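Local coordinates for protein endo-1,4-beta-xylanase 1 (Hypocrea jecorina, PDB 1XYN) that cleaves the internal beta-1,4-xylosidic bonds of xylan, a plant cell wall hemicellulose, releasing xylooligosaccharides and xylose, at residues S64-I78 with W146-V160. Residues are numbered along the deposited sequence; the frame is centred on the assembly and turned at random.
Sequences SVYGWSTNPLVEYYI and WASLGLHLGQMNYQV
Tyr66 and Val160 form a hydrogen-bonded antiparallel pair in the curved sheet of the family 11 jelly-roll, with strand 64-70 lying between strands 74-78 and 155-160. Tyr66 N reaches Val160 O at 2.8 Å and Val160 N returns to Tyr66 O. A beta bulge between Gly67 and Ser69 shifts the register by one, after which Thr70 and Gln155 bond each other in both directions. With chi1 at 170°, Ser69 swings OG away from its own N and toward the loop before strand 155-160, where it accepts from Gly154 N at 2.7 Å.

On the cleft face, Tyr158 lies alongside Trp68, Trp68 CD1 being 3.4 Å from Tyr158 CZ with the five-membered ring of Trp68 and the Tyr158 ring inclined at 48°, and Tyr66 CE2 comes within 3.9 Å of Tyr158 CE1. Trp68 NE1 donates to Tyr66 OH, which in turn donates to the anti lone pair of Glu75 OE2 at 2.6 Å, a chain of two hydrogen bonds that ends on the predicted nucleophile. A phenylalanine in place of Tyr66 would probably leave this carboxylate oxygen and the indole N-H without their shared hydroxyl. Tyr66 and Tyr158 are also probable substrate-binding residues.

Across the sheet, Trp146 of helix 139-148 packs its CH2 against Tyr76 CB (3.5 Å), and Leu153 CD2 meets Val74 CG1. Here the extended Gln159 side chain delivers NE2 to Tyr76 OH at 2.9 Å, almost straight at 173°, with the hydroxyl oxygen in the amide plane.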
loop_
_atom_site.group_PDB
_atom_site.type_symbol
_atom_site.label_atom_id
_atom_site.label_comp_id
_atom_site.label_asym_id
_atom_site.label_seq_id
_atom_site.Cartn_x
_atom_site.Cartn_y
_atom_site.Cartn_z
ATOM N N SER A 64 -4.358 4.673 -18.127
ATOM C CA SER A 64 -5.787 4.591 -17.886
ATOM C C SER A 64 -6.453 5.808 -17.285
ATOM O O SER A 64 -5.798 6.675 -16.711
ATOM C CB SER A 64 -6.059 3.423 -16.934
ATOM O OG SER A 64 -5.496 3.652 -15.648
ATOM N N VAL A 65 -7.771 5.877 -17.452
ATOM C CA VAL A 65 -8.541 6.936 -16.832
ATOM C C VAL A 65 -8.597 6.368 -15.419
ATOM O O VAL A 65 -8.884 5.180 -15.238
ATOM C CB VAL A 65 -9.966 7.069 -17.434
ATOM C CG1 VAL A 65 -10.806 8.038 -16.599
ATOM C CG2 VAL A 65 -9.891 7.559 -18.902
ATOM N N TYR A 66 -8.198 7.173 -14.441
ATOM C CA TYR A 66 -8.153 6.764 -13.041
ATOM C C TYR A 66 -8.933 7.752 -12.180
ATOM O O TYR A 66 -8.945 8.952 -12.459
ATOM C CB TYR A 66 -6.676 6.700 -12.595
ATOM C CG TYR A 66 -6.445 6.524 -11.109
ATOM C CD1 TYR A 66 -6.563 5.276 -10.505
ATOM C CD2 TYR A 66 -6.079 7.608 -10.306
ATOM C CE1 TYR A 66 -6.319 5.113 -9.142
ATOM C CE2 TYR A 66 -5.840 7.455 -8.962
ATOM C CZ TYR A 66 -5.958 6.204 -8.381
ATOM O OH TYR A 66 -5.699 6.049 -7.038
ATOM N N GLY A 67 -9.561 7.256 -11.121
ATOM C CA GLY A 67 -10.319 8.137 -10.258
ATOM C C GLY A 67 -10.772 7.525 -8.947
ATOM O O GLY A 67 -10.467 6.369 -8.630
ATOM N N TRP A 68 -11.502 8.329 -8.184
ATOM C CA TRP A 68 -12.028 7.945 -6.882
ATOM C C TRP A 68 -13.497 8.329 -6.741
ATOM O O TRP A 68 -14.037 9.114 -7.519
ATOM C CB TRP A 68 -11.226 8.613 -5.762
ATOM C CG TRP A 68 -9.882 8.015 -5.572
ATOM C CD1 TRP A 68 -8.774 8.259 -6.320
ATOM C CD2 TRP A 68 -9.510 7.011 -4.613
ATOM N NE1 TRP A 68 -7.734 7.465 -5.897
ATOM C CE2 TRP A 68 -8.156 6.690 -4.849
ATOM C CE3 TRP A 68 -10.191 6.350 -3.577
ATOM C CZ2 TRP A 68 -7.466 5.735 -4.094
ATOM C CZ3 TRP A 68 -9.503 5.403 -2.825
ATOM C CH2 TRP A 68 -8.155 5.105 -3.089
ATOM N N SER A 69 -14.120 7.792 -5.706
ATOM C CA SER A 69 -15.521 8.038 -5.413
ATOM C C SER A 69 -15.652 7.944 -3.899
ATOM O O SER A 69 -14.858 7.265 -3.250
ATOM C CB SER A 69 -16.374 6.969 -6.103
ATOM O OG SER A 69 -17.720 7.012 -5.688
ATOM N N THR A 70 -16.598 8.684 -3.328
ATOM C CA THR A 70 -16.809 8.646 -1.887
ATOM C C THR A 70 -18.231 8.242 -1.536
ATOM O O THR A 70 -19.167 8.498 -2.297
ATOM C CB THR A 70 -16.454 9.986 -1.192
ATOM O OG1 THR A 70 -17.061 11.074 -1.887
ATOM C CG2 THR A 70 -14.951 10.189 -1.168
ATOM N N ASN A 71 -18.357 7.539 -0.410
ATOM C CA ASN A 71 -19.633 7.048 0.114
ATOM C C ASN A 71 -20.468 6.297 -0.929
ATOM O O ASN A 71 -21.522 6.772 -1.349
ATOM C CB ASN A 71 -20.431 8.207 0.713
ATOM C CG ASN A 71 -21.477 7.740 1.696
ATOM O OD1 ASN A 71 -21.169 7.070 2.687
ATOM N ND2 ASN A 71 -22.725 8.099 1.435
ATOM N N PRO A 72 -20.039 5.080 -1.308
ATOM C CA PRO A 72 -18.854 4.340 -0.853
ATOM C C PRO A 72 -17.514 4.798 -1.448
ATOM O O PRO A 72 -17.476 5.403 -2.523
ATOM C CB PRO A 72 -19.174 2.918 -1.305
ATOM C CG PRO A 72 -19.837 3.152 -2.631
ATOM C CD PRO A 72 -20.778 4.301 -2.322
ATOM N N LEU A 73 -16.421 4.472 -0.752
ATOM C CA LEU A 73 -15.074 4.812 -1.210
ATOM C C LEU A 73 -14.691 3.810 -2.302
ATOM O O LEU A 73 -14.608 2.609 -2.040
ATOM C CB LEU A 73 -14.069 4.755 -0.050
ATOM C CG LEU A 73 -12.591 5.020 -0.386
ATOM C CD1 LEU A 73 -12.420 6.408 -0.977
ATOM C CD2 LEU A 73 -11.733 4.860 0.852
ATOM N N VAL A 74 -14.450 4.313 -3.514
ATOM C CA VAL A 74 -14.119 3.469 -4.662
ATOM C C VAL A 74 -12.984 3.994 -5.538
ATOM O O VAL A 74 -13.002 5.139 -5.979
ATOM C CB VAL A 74 -15.357 3.304 -5.604
ATOM C CG1 VAL A 74 -15.006 2.426 -6.800
ATOM C CG2 VAL A 74 -16.554 2.733 -4.844
ATOM N N GLU A 75 -12.019 3.135 -5.832
ATOM C CA GLU A 75 -10.921 3.509 -6.712
ATOM C C GLU A 75 -11.203 2.788 -8.026
ATOM O O GLU A 75 -11.329 1.570 -8.056
ATOM C CB GLU A 75 -9.594 3.035 -6.132
ATOM C CG GLU A 75 -8.388 3.240 -7.033
ATOM C CD GLU A 75 -7.097 2.788 -6.375
ATOM O OE1 GLU A 75 -7.071 1.669 -5.825
ATOM O OE2 GLU A 75 -6.112 3.556 -6.390
ATOM N N TYR A 76 -11.302 3.526 -9.120
ATOM C CA TYR A 76 -11.587 2.881 -10.374
ATOM C C TYR A 76 -10.557 3.147 -11.456
ATOM O O TYR A 76 -9.847 4.145 -11.422
ATOM C CB TYR A 76 -13.007 3.239 -10.841
ATOM C CG TYR A 76 -13.248 4.696 -11.179
ATOM C CD1 TYR A 76 -12.893 5.199 -12.432
ATOM C CD2 TYR A 76 -13.828 5.573 -10.253
ATOM C CE1 TYR A 76 -13.101 6.536 -12.760
ATOM C CE2 TYR A 76 -14.041 6.920 -10.573
ATOM C CZ TYR A 76 -13.671 7.388 -11.832
ATOM O OH TYR A 76 -13.855 8.705 -12.188
ATOM N N TYR A 77 -10.471 2.220 -12.403
ATOM C CA TYR A 77 -9.543 2.314 -13.521
ATOM C C TYR A 77 -10.273 1.892 -14.777
ATOM O O TYR A 77 -11.148 1.029 -14.742
ATOM C CB TYR A 77 -8.363 1.336 -13.387
ATOM C CG TYR A 77 -7.392 1.544 -12.245
ATOM C CD1 TYR A 77 -7.802 1.390 -10.925
ATOM C CD2 TYR A 77 -6.039 1.808 -12.492
ATOM C CE1 TYR A 77 -6.907 1.484 -9.881
ATOM C CE2 TYR A 77 -5.126 1.907 -11.451
ATOM C CZ TYR A 77 -5.573 1.741 -10.141
ATOM O OH TYR A 77 -4.705 1.817 -9.078
ATOM N N ILE A 78 -9.880 2.494 -15.889
ATOM C CA ILE A 78 -10.413 2.164 -17.197
ATOM C C ILE A 78 -9.132 2.132 -18.007
ATOM O O ILE A 78 -8.704 3.147 -18.567
ATOM C CB ILE A 78 -11.388 3.229 -17.741
ATOM C CG1 ILE A 78 -12.647 3.277 -16.867
ATOM C CG2 ILE A 78 -11.776 2.884 -19.184
ATOM C CD1 ILE A 78 -13.541 4.467 -17.125
ATOM N N TRP A 146 -20.768 -1.081 -14.822
ATOM C CA TRP A 146 -20.346 -1.378 -13.466
ATOM C C TRP A 146 -21.564 -1.508 -12.556
ATOM O O TRP A 146 -21.693 -2.482 -11.815
ATOM C CB TRP A 146 -19.390 -0.291 -12.948
ATOM C CG TRP A 146 -18.017 -0.289 -13.613
ATOM C CD1 TRP A 146 -17.483 -1.262 -14.429
ATOM C CD2 TRP A 146 -17.013 0.733 -13.506
ATOM N NE1 TRP A 146 -16.215 -0.902 -14.826
ATOM C CE2 TRP A 146 -15.901 0.313 -14.278
ATOM C CE3 TRP A 146 -16.946 1.959 -12.836
ATOM C CZ2 TRP A 146 -14.738 1.078 -14.393
ATOM C CZ3 TRP A 146 -15.790 2.717 -12.954
ATOM C CH2 TRP A 146 -14.702 2.271 -13.728
ATOM N N ALA A 147 -22.475 -0.544 -12.651
ATOM C CA ALA A 147 -23.689 -0.539 -11.841
ATOM C C ALA A 147 -24.544 -1.776 -12.086
ATOM O O ALA A 147 -25.043 -2.377 -11.133
ATOM C CB ALA A 147 -24.501 0.722 -12.118
ATOM N N SER A 148 -24.666 -2.178 -13.354
ATOM C CA SER A 148 -25.475 -3.340 -13.727
ATOM C C SER A 148 -24.943 -4.667 -13.193
ATOM O O SER A 148 -25.696 -5.635 -13.069
ATOM C CB SER A 148 -25.664 -3.420 -15.249
ATOM O OG SER A 148 -24.467 -3.749 -15.925
ATOM N N LEU A 149 -23.649 -4.705 -12.877
ATOM C CA LEU A 149 -23.015 -5.901 -12.337
ATOM C C LEU A 149 -22.877 -5.817 -10.819
ATOM O O LEU A 149 -22.232 -6.666 -10.200
ATOM C CB LEU A 149 -21.642 -6.102 -12.973
ATOM C CG LEU A 149 -21.650 -6.389 -14.480
ATOM C CD1 LEU A 149 -20.236 -6.302 -15.056
ATOM C CD2 LEU A 149 -22.257 -7.756 -14.736
ATOM N N GLY A 150 -23.491 -4.796 -10.225
ATOM C CA GLY A 150 -23.421 -4.627 -8.780
ATOM C C GLY A 150 -22.257 -3.784 -8.272
ATOM O O GLY A 150 -22.024 -3.696 -7.066
ATOM N N LEU A 151 -21.497 -3.199 -9.193
ATOM C CA LEU A 151 -20.369 -2.349 -8.828
ATOM C C LEU A 151 -20.927 -0.935 -8.642
ATOM O O LEU A 151 -21.018 -0.140 -9.581
ATOM C CB LEU A 151 -19.268 -2.417 -9.901
ATOM C CG LEU A 151 -18.778 -3.831 -10.263
ATOM C CD1 LEU A 151 -17.518 -3.756 -11.109
ATOM C CD2 LEU A 151 -18.507 -4.639 -9.004
ATOM N N HIS A 152 -21.321 -0.666 -7.401
ATOM C CA HIS A 152 -21.939 0.586 -6.971
ATOM C C HIS A 152 -20.964 1.749 -6.662
ATOM O O HIS A 152 -20.061 1.616 -5.828
ATOM C CB HIS A 152 -22.795 0.249 -5.738
ATOM C CG HIS A 152 -23.697 1.348 -5.283
ATOM N ND1 HIS A 152 -23.631 1.883 -4.013
ATOM C CD2 HIS A 152 -24.716 1.987 -5.908
ATOM C CE1 HIS A 152 -24.569 2.804 -3.875
ATOM N NE2 HIS A 152 -25.242 2.882 -5.010
ATOM N N LEU A 153 -21.179 2.895 -7.319
ATOM C CA LEU A 153 -20.352 4.100 -7.119
ATOM C C LEU A 153 -21.054 5.142 -6.246
ATOM O O LEU A 153 -22.283 5.142 -6.129
ATOM C CB LEU A 153 -19.999 4.757 -8.456
ATOM C CG LEU A 153 -18.986 4.132 -9.413
ATOM C CD1 LEU A 153 -18.778 5.053 -10.596
ATOM C CD2 LEU A 153 -17.668 3.920 -8.696
ATOM N N GLY A 154 -20.268 6.026 -5.636
ATOM C CA GLY A 154 -20.817 7.075 -4.787
ATOM C C GLY A 154 -20.625 8.447 -5.408
ATOM O O GLY A 154 -20.773 8.596 -6.625
ATOM N N GLN A 155 -20.311 9.450 -4.581
ATOM C CA GLN A 155 -20.080 10.819 -5.055
ATOM C C GLN A 155 -18.752 10.885 -5.807
ATOM O O GLN A 155 -17.733 10.395 -5.321
ATOM C CB GLN A 155 -19.997 11.795 -3.885
ATOM C CG GLN A 155 -21.066 11.639 -2.832
ATOM C CD GLN A 155 -20.721 12.382 -1.552
ATOM O OE1 GLN A 155 -20.855 11.845 -0.449
ATOM N NE2 GLN A 155 -20.262 13.622 -1.693
ATOM N N MET A 156 -18.753 11.536 -6.966
ATOM C CA MET A 156 -17.546 11.665 -7.770
ATOM C C MET A 156 -16.496 12.571 -7.138
ATOM O O MET A 156 -16.793 13.687 -6.701
ATOM C CB MET A 156 -17.884 12.221 -9.158
ATOM C CG MET A 156 -18.585 11.242 -10.076
ATOM S SD MET A 156 -17.500 9.942 -10.632
ATOM C CE MET A 156 -17.277 10.429 -12.308
ATOM N N ASN A 157 -15.265 12.067 -7.076
ATOM C CA ASN A 157 -14.148 12.836 -6.562
ATOM C C ASN A 157 -13.261 13.106 -7.778
ATOM O O ASN A 157 -13.784 13.198 -8.882
ATOM C CB ASN A 157 -13.402 12.085 -5.468
ATOM C CG ASN A 157 -12.527 13.007 -4.642
ATOM O OD1 ASN A 157 -11.361 13.248 -4.971
ATOM N ND2 ASN A 157 -13.097 13.555 -3.579
ATOM N N TYR A 158 -11.939 13.178 -7.623
ATOM C CA TYR A 158 -11.106 13.475 -8.783
ATOM C C TYR A 158 -11.081 12.396 -9.868
ATOM O O TYR A 158 -11.349 11.218 -9.610
ATOM C CB TYR A 158 -9.701 13.929 -8.370
ATOM C CG TYR A 158 -8.760 12.856 -7.860
ATOM C CD1 TYR A 158 -8.035 12.061 -8.753
ATOM C CD2 TYR A 158 -8.534 12.692 -6.490
ATOM C CE1 TYR A 158 -7.107 11.135 -8.299
ATOM C CE2 TYR A 158 -7.603 11.772 -6.025
ATOM C CZ TYR A 158 -6.891 10.994 -6.933
ATOM O OH TYR A 158 -5.970 10.063 -6.485
ATOM N N GLN A 159 -10.776 12.820 -11.091
ATOM C CA GLN A 159 -10.751 11.928 -12.241
ATOM C C GLN A 159 -9.660 12.404 -13.182
ATOM O O GLN A 159 -9.755 13.483 -13.757
ATOM C CB GLN A 159 -12.119 11.975 -12.925
ATOM C CG GLN A 159 -12.288 11.127 -14.161
ATOM C CD GLN A 159 -13.673 11.309 -14.775
ATOM O OE1 GLN A 159 -13.874 12.154 -15.649
ATOM N NE2 GLN A 159 -14.637 10.536 -14.294
ATOM N N VAL A 160 -8.619 11.593 -13.338
ATOM C CA VAL A 160 -7.496 11.954 -14.192
ATOM C C VAL A 160 -7.162 10.860 -15.188
ATOM O O VAL A 160 -7.753 9.795 -15.167
ATOM C CB VAL A 160 -6.204 12.215 -13.343
ATOM C CG1 VAL A 160 -6.370 13.446 -12.443
ATOM C CG2 VAL A 160 -5.864 10.992 -12.503
HETATM O O HOH W 1 -14.362 10.603 -10.101
#